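Local coordinates for putative L-alanine-DL-glutamate epimerase (Burkholderia xenovorans, PDB 3GO2), which probably acts as a racemase or epimerase of the mandelate racemase/muconate lactonizing enzyme family and binds magnesium, at residues A15-Y20 and P127-N132; E39-P44 and H318-H323. All blocks are in the same frame, centred on the assembly; numbering follows the deposited sequence.

Both contacts bring a turn or loop of the N-terminal capping domain against the barrel side, contact 1 against the short helix 128-132 and contact 2 against the 318-323 loop; their centres lie about 11 Å apart. They meet directly: NH2 of R18 is 2.9 Å from the carbonyl O of F320, a probable hydrogen bond, and OH of Y20 packs 3.5 Å from CA of G322. H125, seen to bind fumarate and 2-oxoglutarate though neither is bound to this chain, lies beside both contacts, its side chain about 3 Å from those of W129 and F320. The side chain of H318 lies about 4 Å from a bound magnesium ion, that of W129 about 9 Å from one.

Contact 1: A15-Y20 and P127-N132; sequences AGWRNY and PTWRIN
W17 and W129 reach across from the two segments and meet through their six-membered rings, in a T-shaped, edge-to-face stack. The ring centroids are 5.0 Å apart and the planes stand at 66°, with the edge of W17 directed at the face of W129. The touching corner of W17 is made of CZ2 and CH2: CZ2 of W17 is 3.6 Å from CZ2 of W129, and CH2 of W17 is 3.6 Å from CH2 of W129. W17 thus lands toward the rim of the W129 face and not over its middle. With chi1 at 58°, CG of W17 sits between the backbone N and carbonyl carbon of its own residue, and the indole projects from the turn toward the helix.

Alongside this stack runs a contact within the first segment. The extended side chain of R18 passes over one face of the W17 ring, its CD 3.5 Å above the ring plane, and CZ2 of W17 lies in turn over a face of the guanidinium. NH2 of R18 goes on to bond the carbonyl O of F320, so the arginine is held at its far end while it lies over the indole.

Backbone hydrogen bonds set each platform. A15 N bonds to R18 O at 2.7 Å and closes the turn, while I131 N to P127 O at 2.9 Å and N132 N to T128 O at 2.8 Å build the short helix. No hydrogen bond crosses between the segments.

W129 is further packed by the rings of H125, F137 and H133, and H133 also stacks on W17. Residues 15-18 form the tip of the hairpin between strands 5-14 and 19-27 of the capping domain. Helix 128-132, which follows strand 118-123, rests against barrel strand 161-168 through T128 and I131 and against helix 144-156 through R130.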
# COMPACT_ATOMS: atom_id res chain seq x y z
N ALA A 15 40.25 17.91 -23.64
CA ALA A 15 40.07 18.50 -22.31
C ALA A 15 40.96 17.78 -21.27
O ALA A 15 40.63 17.67 -20.09
CB ALA A 15 38.56 18.49 -21.90
N GLY A 16 42.11 17.28 -21.72
CA GLY A 16 43.15 16.76 -20.83
C GLY A 16 43.00 15.28 -20.61
O GLY A 16 43.67 14.48 -21.27
N TRP A 17 42.11 14.90 -19.69
CA TRP A 17 41.84 13.50 -19.33
C TRP A 17 40.53 13.01 -19.91
O TRP A 17 40.08 11.89 -19.65
CB TRP A 17 41.83 13.36 -17.81
CG TRP A 17 40.82 14.25 -17.15
CD1 TRP A 17 40.95 15.57 -16.87
CD2 TRP A 17 39.52 13.87 -16.68
NE1 TRP A 17 39.82 16.05 -16.27
CE2 TRP A 17 38.92 15.02 -16.15
CE3 TRP A 17 38.81 12.67 -16.68
CZ2 TRP A 17 37.65 15.01 -15.58
CZ3 TRP A 17 37.55 12.66 -16.13
CH2 TRP A 17 36.97 13.82 -15.60
N ARG A 18 39.90 13.88 -20.71
CA ARG A 18 38.67 13.62 -21.38
C ARG A 18 38.57 14.63 -22.53
O ARG A 18 39.42 15.50 -22.68
CB ARG A 18 37.48 13.80 -20.42
CG ARG A 18 37.45 15.18 -19.80
CD ARG A 18 36.25 15.36 -18.86
NE ARG A 18 36.32 16.68 -18.22
CZ ARG A 18 35.39 17.16 -17.40
NH1 ARG A 18 34.31 16.44 -17.10
NH2 ARG A 18 35.55 18.37 -16.87
N ASN A 19 37.51 14.52 -23.32
CA ASN A 19 37.25 15.49 -24.36
C ASN A 19 36.01 16.29 -24.05
O ASN A 19 35.16 15.84 -23.27
CB ASN A 19 37.04 14.78 -25.69
CG ASN A 19 38.28 14.04 -26.14
OD1 ASN A 19 39.39 14.56 -26.01
ND2 ASN A 19 38.09 12.84 -26.68
N TYR A 20 35.91 17.45 -24.68
CA TYR A 20 34.64 18.17 -24.72
C TYR A 20 33.99 17.92 -26.05
O TYR A 20 34.69 17.76 -27.04
CB TYR A 20 34.85 19.66 -24.61
CG TYR A 20 35.34 20.19 -23.29
CD1 TYR A 20 35.14 19.53 -22.08
CD2 TYR A 20 35.94 21.44 -23.25
CE1 TYR A 20 35.57 20.06 -20.90
CE2 TYR A 20 36.36 21.98 -22.06
CZ TYR A 20 36.17 21.29 -20.89
OH TYR A 20 36.60 21.86 -19.71
N PRO A 127 38.90 18.12 -3.10
CA PRO A 127 40.11 18.21 -3.94
C PRO A 127 40.26 17.13 -5.02
O PRO A 127 41.37 16.86 -5.53
CB PRO A 127 41.24 18.09 -2.90
CG PRO A 127 40.62 17.27 -1.78
CD PRO A 127 39.14 17.26 -1.91
N THR A 128 39.14 16.52 -5.41
CA THR A 128 39.16 15.40 -6.33
C THR A 128 39.98 15.60 -7.61
O THR A 128 40.76 14.72 -7.98
CB THR A 128 37.71 15.03 -6.67
OG1 THR A 128 36.98 14.88 -5.45
CG2 THR A 128 37.62 13.80 -7.53
N TRP A 129 39.78 16.73 -8.28
CA TRP A 129 40.52 17.07 -9.49
C TRP A 129 42.02 17.23 -9.24
O TRP A 129 42.80 16.76 -10.04
CB TRP A 129 39.95 18.34 -10.12
CG TRP A 129 38.76 18.18 -11.04
CD1 TRP A 129 38.17 19.18 -11.76
CD2 TRP A 129 38.01 16.99 -11.34
NE1 TRP A 129 37.11 18.69 -12.48
CE2 TRP A 129 36.99 17.35 -12.24
CE3 TRP A 129 38.09 15.66 -10.92
CZ2 TRP A 129 36.05 16.44 -12.73
CZ3 TRP A 129 37.18 14.75 -11.42
CH2 TRP A 129 36.17 15.15 -12.32
N ARG A 130 42.41 17.86 -8.15
CA ARG A 130 43.84 17.99 -7.83
C ARG A 130 44.48 16.68 -7.44
O ARG A 130 45.69 16.51 -7.57
CB ARG A 130 44.06 19.05 -6.74
CG ARG A 130 43.72 20.45 -7.21
CD ARG A 130 43.76 21.48 -6.10
NE ARG A 130 43.23 22.75 -6.56
CZ ARG A 130 43.41 23.92 -5.94
NH1 ARG A 130 44.11 23.98 -4.81
NH2 ARG A 130 42.89 25.01 -6.46
N ILE A 131 43.70 15.74 -6.93
CA ILE A 131 44.24 14.43 -6.59
C ILE A 131 44.30 13.52 -7.82
O ILE A 131 45.31 12.84 -8.06
CB ILE A 131 43.37 13.73 -5.52
CG1 ILE A 131 43.39 14.50 -4.19
CG2 ILE A 131 43.81 12.26 -5.34
CD1 ILE A 131 42.35 14.01 -3.21
N ASN A 132 43.21 13.50 -8.59
CA ASN A 132 43.05 12.56 -9.70
C ASN A 132 43.69 13.01 -11.01
O ASN A 132 44.16 12.16 -11.79
CB ASN A 132 41.57 12.26 -9.95
CG ASN A 132 40.92 11.46 -8.84
OD1 ASN A 132 41.57 10.96 -7.93
ND2 ASN A 132 39.60 11.31 -8.95

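Contact 2: E39-P44 and H318-H323; sequences EGFGSP and HNFYGH
F41 turns one face of its ring to both H318 and F320, whose edges approach it from the same side, and the three make an aromatic cluster. At the base, CB of F41 already lies 4.0 Å from CZ of F320. One atom further out, CG of F41 makes the closest approach, 3.8 Å to the same CZ, which sits over one face of the F41 ring toward its rim. CD1 of F41 follows at 4.0 Å from CZ of F320, so a single edge carbon of F320 serves the whole inner part of the ring. Farther along, CE2 of F41 lies nearest the histidine, 4.0 Å from CE1 of H318, at the edge of the imidazole.

Both pairs are edge-to-face, with F41 presenting its face. The F320 pair has planes at 76° and centroids 5.3 Å apart; the H318 pair is offset, at 64°. F41 is the centre of an inverse gamma turn, and its CG is anti to the backbone N (chi1 -161°), which carries the ring out of the turn toward the 318-323 loop. W295 of helix 293-296 and P78 of a neighbouring subunit also pack on F41.

H318 gives this contact a carbon, leaving ND1 to bond D292; OH of Y321 bonds the same OD1 of D292. This His-Asp pair, with the histidine just after strand 314-317, resembles the pair placed at the ends of the sixth and seventh barrel strands in mandelate racemase.

No hydrogen bond joins the two segments. Between them, then, the capping loop after strand 32-37 meets the barrel side through C-H edges on an aromatic face, an attachment that draws on none of the polar atoms of H318 beside the magnesium site.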
# COMPACT_ATOMS: atom_id res chain seq x y z
N GLU A 39 30.71 12.46 -23.50
CA GLU A 39 30.71 11.00 -23.67
C GLU A 39 31.54 10.29 -22.60
O GLU A 39 31.39 9.08 -22.40
CB GLU A 39 31.25 10.61 -25.03
CG GLU A 39 30.34 11.00 -26.17
CD GLU A 39 30.78 10.49 -27.50
OE1 GLU A 39 31.86 9.87 -27.58
OE2 GLU A 39 30.05 10.71 -28.48
N GLY A 40 32.40 11.04 -21.92
CA GLY A 40 33.27 10.47 -20.87
C GLY A 40 32.62 9.86 -19.64
O GLY A 40 33.15 8.88 -19.11
N PHE A 41 31.50 10.42 -19.20
CA PHE A 41 30.81 9.94 -18.00
C PHE A 41 29.89 8.78 -18.36
O PHE A 41 28.68 8.85 -18.20
CB PHE A 41 30.05 11.07 -17.32
CG PHE A 41 29.68 10.80 -15.87
CD1 PHE A 41 30.66 10.47 -14.95
CD2 PHE A 41 28.37 10.94 -15.42
CE1 PHE A 41 30.35 10.23 -13.62
CE2 PHE A 41 28.05 10.72 -14.09
CZ PHE A 41 29.05 10.36 -13.19
N GLY A 42 30.51 7.72 -18.85
CA GLY A 42 29.82 6.45 -19.08
C GLY A 42 28.92 6.46 -20.29
O GLY A 42 28.02 5.61 -20.39
N SER A 43 29.19 7.35 -21.25
CA SER A 43 28.22 7.63 -22.32
C SER A 43 28.81 7.54 -23.73
O SER A 43 28.68 8.48 -24.52
CB SER A 43 27.60 9.01 -22.08
OG SER A 43 26.97 9.11 -20.82
N PRO A 44 29.42 6.40 -24.10
CA PRO A 44 29.82 6.24 -25.49
C PRO A 44 28.62 6.26 -26.45
O PRO A 44 27.57 5.72 -26.11
CB PRO A 44 30.46 4.84 -25.52
CG PRO A 44 29.81 4.11 -24.37
CD PRO A 44 29.56 5.15 -23.33
N HIS A 318 23.62 19.34 -12.41
CA HIS A 318 24.85 18.59 -12.54
C HIS A 318 25.72 19.36 -13.53
O HIS A 318 25.36 19.56 -14.70
CB HIS A 318 24.53 17.21 -13.05
CG HIS A 318 25.67 16.26 -13.02
ND1 HIS A 318 25.72 15.15 -13.82
CD2 HIS A 318 26.78 16.22 -12.24
CE1 HIS A 318 26.80 14.45 -13.54
NE2 HIS A 318 27.47 15.08 -12.59
N ASN A 319 26.88 19.82 -13.07
CA ASN A 319 27.68 20.72 -13.87
C ASN A 319 29.15 20.53 -13.58
O ASN A 319 29.64 21.05 -12.59
CB ASN A 319 27.27 22.16 -13.57
CG ASN A 319 27.99 23.16 -14.44
OD1 ASN A 319 27.98 23.03 -15.65
ND2 ASN A 319 28.63 24.14 -13.82
N PHE A 320 29.83 19.78 -14.44
CA PHE A 320 31.24 19.45 -14.21
C PHE A 320 32.02 19.31 -15.53
O PHE A 320 32.97 18.53 -15.65
CB PHE A 320 31.36 18.22 -13.30
CG PHE A 320 31.08 16.91 -13.96
CD1 PHE A 320 32.11 15.97 -14.14
CD2 PHE A 320 29.81 16.59 -14.41
CE1 PHE A 320 31.85 14.74 -14.75
CE2 PHE A 320 29.57 15.37 -15.03
CZ PHE A 320 30.57 14.47 -15.21
N TYR A 321 31.63 20.12 -16.50
CA TYR A 321 32.17 20.06 -17.84
C TYR A 321 32.83 21.41 -18.15
O TYR A 321 33.42 22.05 -17.27
CB TYR A 321 31.03 19.76 -18.80
CG TYR A 321 30.03 18.67 -18.37
CD1 TYR A 321 30.31 17.33 -18.62
CD2 TYR A 321 28.80 19.01 -17.77
CE1 TYR A 321 29.38 16.30 -18.27
CE2 TYR A 321 27.85 18.00 -17.39
CZ TYR A 321 28.16 16.64 -17.66
OH TYR A 321 27.27 15.62 -17.33
N GLY A 322 32.70 21.88 -19.39
CA GLY A 322 33.32 23.14 -19.79
C GLY A 322 32.47 24.37 -19.51
O GLY A 322 31.37 24.28 -18.95
N HIS A 323 32.98 25.53 -19.91
CA HIS A 323 32.27 26.79 -19.63
C HIS A 323 30.90 26.84 -20.25
O HIS A 323 30.01 27.45 -19.69
CB HIS A 323 33.05 28.02 -20.13
CG HIS A 323 34.24 28.37 -19.30
ND1 HIS A 323 34.40 27.96 -17.99
CD2 HIS A 323 35.32 29.13 -19.59
CE1 HIS A 323 35.53 28.45 -17.52
NE2 HIS A 323 36.11 29.17 -18.47